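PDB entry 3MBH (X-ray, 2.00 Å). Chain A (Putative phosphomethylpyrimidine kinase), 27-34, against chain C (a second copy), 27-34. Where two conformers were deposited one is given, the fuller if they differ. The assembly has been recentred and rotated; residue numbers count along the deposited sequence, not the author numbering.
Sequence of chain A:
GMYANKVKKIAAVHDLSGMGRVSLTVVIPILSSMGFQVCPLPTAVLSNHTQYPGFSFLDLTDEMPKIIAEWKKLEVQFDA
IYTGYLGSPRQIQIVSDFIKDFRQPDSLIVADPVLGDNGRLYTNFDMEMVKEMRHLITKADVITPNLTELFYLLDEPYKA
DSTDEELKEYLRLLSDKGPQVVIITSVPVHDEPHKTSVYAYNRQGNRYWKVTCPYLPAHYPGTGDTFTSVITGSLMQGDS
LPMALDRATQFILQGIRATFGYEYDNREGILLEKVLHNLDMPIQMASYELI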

# COMPACT_ATOMS: atom_id res chain seq x y z
N VAL A 27 -10.27 19.99 -7.36
CA VAL A 27 -9.73 20.44 -6.08
C VAL A 27 -10.22 19.58 -4.94
O VAL A 27 -9.45 19.23 -4.06
N ILE A 28 -11.50 19.22 -4.94
CA ILE A 28 -12.05 18.42 -3.83
C ILE A 28 -11.41 17.00 -3.75
O ILE A 28 -10.83 16.65 -2.72
N PRO A 29 -11.44 16.22 -4.83
CA PRO A 29 -10.83 14.88 -4.74
C PRO A 29 -9.33 14.86 -4.44
O PRO A 29 -8.85 14.02 -3.65
N ILE A 30 -8.58 15.78 -5.05
CA ILE A 30 -7.13 15.81 -4.83
C ILE A 30 -6.80 16.18 -3.37
O ILE A 30 -6.11 15.43 -2.67
N LEU A 31 -7.32 17.30 -2.90
CA LEU A 31 -6.97 17.76 -1.56
C LEU A 31 -7.55 16.81 -0.50
O LEU A 31 -6.89 16.56 0.47
N SER A 32 -8.78 16.27 -0.68
CA SER A 32 -9.30 15.29 0.27
C SER A 32 -8.36 14.07 0.34
O SER A 32 -8.06 13.58 1.43
N SER A 33 -7.93 13.58 -0.82
CA SER A 33 -6.99 12.45 -0.89
C SER A 33 -5.71 12.78 -0.14
O SER A 33 -5.16 11.93 0.56
N MSE A 34 -5.29 14.03 -0.21
CA MSE A 34 -4.07 14.45 0.43
C MSE A 34 -4.28 14.73 1.92
O MSE A 34 -3.32 15.07 2.60
N VAL C 27 -19.94 12.88 -1.48
CA VAL C 27 -20.08 12.04 -2.65
C VAL C 27 -18.87 12.12 -3.56
O VAL C 27 -18.33 11.06 -4.04
N ILE C 28 -18.37 13.35 -3.77
CA ILE C 28 -17.24 13.55 -4.69
C ILE C 28 -15.98 12.85 -4.21
O ILE C 28 -15.42 12.06 -4.95
N PRO C 29 -15.54 13.10 -2.97
CA PRO C 29 -14.32 12.42 -2.61
C PRO C 29 -14.43 10.90 -2.46
O PRO C 29 -13.51 10.21 -2.80
N ILE C 30 -15.53 10.39 -1.93
CA ILE C 30 -15.68 8.91 -1.78
C ILE C 30 -15.69 8.25 -3.14
O ILE C 30 -14.89 7.37 -3.42
N LEU C 31 -16.57 8.69 -4.03
CA LEU C 31 -16.68 8.02 -5.28
C LEU C 31 -15.41 8.21 -6.16
O LEU C 31 -15.02 7.28 -6.85
N SER C 32 -14.75 9.39 -6.12
CA SER C 32 -13.48 9.50 -6.84
C SER C 32 -12.44 8.55 -6.34
O SER C 32 -11.71 7.96 -7.14
N SER C 33 -12.32 8.43 -5.01
CA SER C 33 -11.34 7.51 -4.43
C SER C 33 -11.65 6.12 -4.80
O SER C 33 -10.75 5.31 -4.88
N MSE C 34 -12.92 5.82 -5.01
CA MSE C 34 -13.30 4.46 -5.43
C MSE C 34 -13.16 4.25 -6.96
O MSE C 34 -13.47 3.18 -7.44

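Two copies of the same helix, of which residues 27-33 lie in each stretch, cross here at 74° between their N-to-C directions, with axes 8.6 Å apart at closest approach. The crossing centres on proline: the CA atoms of Pro29(A) and Pro29(C) lie 4.8 Å apart. The face in contact is Ile28, Pro29, Ser32 and Ser33 from each chain, and matching residues do nearly matching work.

Ile28(A) and Ile28(C) point their CA-to-CB bonds toward the other helix. Both take chi1 m and chi2 t. With these rotamers CG2 makes the closest contact: CG2 of Ile28(A) lies 4.0 Å from CG2 of Ile28(C), an apolar contact. The chain ends meet as well, with CD1 of Ile28(A) 4.2 Å from CD1 of Ile28(C). Each also rests on the proline ring opposite: CG2 of Ile28(A) is 3.8 Å from CD of Pro29(C), and CD of Pro29(A) is 3.7 Å from CG2 of Ile28(C).

Pro29(A) and Pro29(C) set their CA-to-CB bonds sideways, and both rings have the C-gamma endo pucker. A proline nitrogen has no hydrogen to give to the turn before, and each helix is kinked at this point. The ring is bordered by isoleucine at CD and by serine at CB. OG of Ser32(A) lies 3.6 Å from CB of Pro29(C), and CB of Pro29(A) lies 3.8 Å from OG of Ser32(C). These are packing contacts.

Both Ser32 residues point toward the partner, yet their hydroxyls are engaged within their own helices. With chi1 at m, the side chain folds back along the helix. OG of Ser32(A) donates to O of Ile28(A) at 2.6 Å, and OG of Ser32(C) donates to O of Ile28(C) at 2.6 Å. Each carbonyl also accepts the backbone N of its Ser32. The hydroxyl proton is thus already spent within its own helix where OG packs on the ring.

Ser33(A) and Ser33(C) point sideways, again with chi1 m. For Ser33(A), which was deposited in two conformers, the given one has OG donating to O of Pro29(A) at 2.6 Å. The OG atoms of Ser33(A) and Ser33(C) are 4.0 Å apart, and no direct hydrogen bond crosses between the stretches. Water joins them instead. Water 2 donates to OG of Ser33(A) at 2.9 Å and hydrogen-bonds to OG of Ser33(C) at 2.6 Å. Water 1 donates to O of Pro29(A) at 3.0 Å and hydrogen-bonds to OG of Ser33(C) at 3.0 Å.

Val27, Ile30, Leu31 and Met34 of both chains are out of reach. The valines have chi1 t; the isoleucines and leucines are m, t. Met34, a selenomethionine, is m, t, p, and its side chain stays at least 10.1 Å from the other stretch. All are buried elsewhere in the structure. The contact is small, 264 Å² summed over both sides: an apolar patch of isoleucine and proline, flanking serines, and two bridging waters.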

# COMPACT_ATOMS: atom_id res chain seq x y z
CB VAL A 27 -10.14 21.93 -5.82
CG1 VAL A 27 -9.68 22.38 -4.43
CG2 VAL A 27 -9.56 22.85 -6.91
CB ILE A 28 -13.61 18.36 -3.85
CG1 ILE A 28 -14.17 19.73 -3.51
CG2 ILE A 28 -14.10 17.32 -2.88
CD1 ILE A 28 -15.72 19.90 -3.91
CB PRO A 29 -11.09 14.26 -6.12
CG PRO A 29 -11.73 15.25 -6.92
CD PRO A 29 -12.05 16.47 -6.14
CB ILE A 30 -6.45 16.76 -5.77
CG1 ILE A 30 -6.54 16.19 -7.20
CG2 ILE A 30 -4.96 17.04 -5.28
CD1 ILE A 30 -5.89 17.09 -8.31
CB LEU A 31 -7.35 19.24 -1.32
CG LEU A 31 -6.50 20.27 -2.11
CD1 LEU A 31 -7.11 21.65 -2.09
CD2 LEU A 31 -5.04 20.31 -1.58
CB SER A 32 -10.66 14.74 -0.14
OG SER A 32 -11.59 15.76 -0.39
CB SER A 33 -6.70 12.08 -2.35
OG SER A 33 -7.89 11.66 -3.00
CB MSE A 34 -3.47 15.64 -0.26
CG MSE A 34 -3.01 15.27 -1.72
SE MSE A 34 -2.19 16.74 -2.66
CE MSE A 34 -0.42 16.53 -1.93
CB VAL C 27 -21.35 12.42 -3.43
CG1 VAL C 27 -21.46 11.64 -4.80
CG2 VAL C 27 -22.58 12.24 -2.52
CB ILE C 28 -16.95 15.04 -5.06
CG1 ILE C 28 -18.04 15.60 -5.97
CG2 ILE C 28 -15.54 15.14 -5.85
CD1 ILE C 28 -18.13 17.18 -6.05
CB PRO C 29 -13.88 13.09 -1.28
CG PRO C 29 -14.99 13.88 -0.87
CD PRO C 29 -15.92 14.14 -2.01
CB ILE C 30 -16.92 8.54 -0.97
CG1 ILE C 30 -16.74 9.03 0.49
CG2 ILE C 30 -17.14 7.04 -0.98
CD1 ILE C 30 -18.04 9.00 1.38
CB LEU C 31 -17.98 8.42 -5.99
CG LEU C 31 -19.19 7.69 -5.39
CD1 LEU C 31 -20.46 8.27 -5.92
CD2 LEU C 31 -19.10 6.10 -5.62
CB SER C 32 -12.91 10.94 -6.80
OG SER C 32 -13.94 11.90 -7.09
CB SER C 33 -11.24 7.59 -2.89
OG SER C 33 -10.81 8.89 -2.59
CB MSE C 34 -14.70 4.08 -4.97
CG MSE C 34 -14.82 4.14 -3.49
SE MSE C 34 -16.55 3.68 -2.80
CE MSE C 34 -16.47 1.68 -2.92
O HOH W 1 -10.84 11.85 -3.15
O HOH W 2 -8.26 8.87 -2.30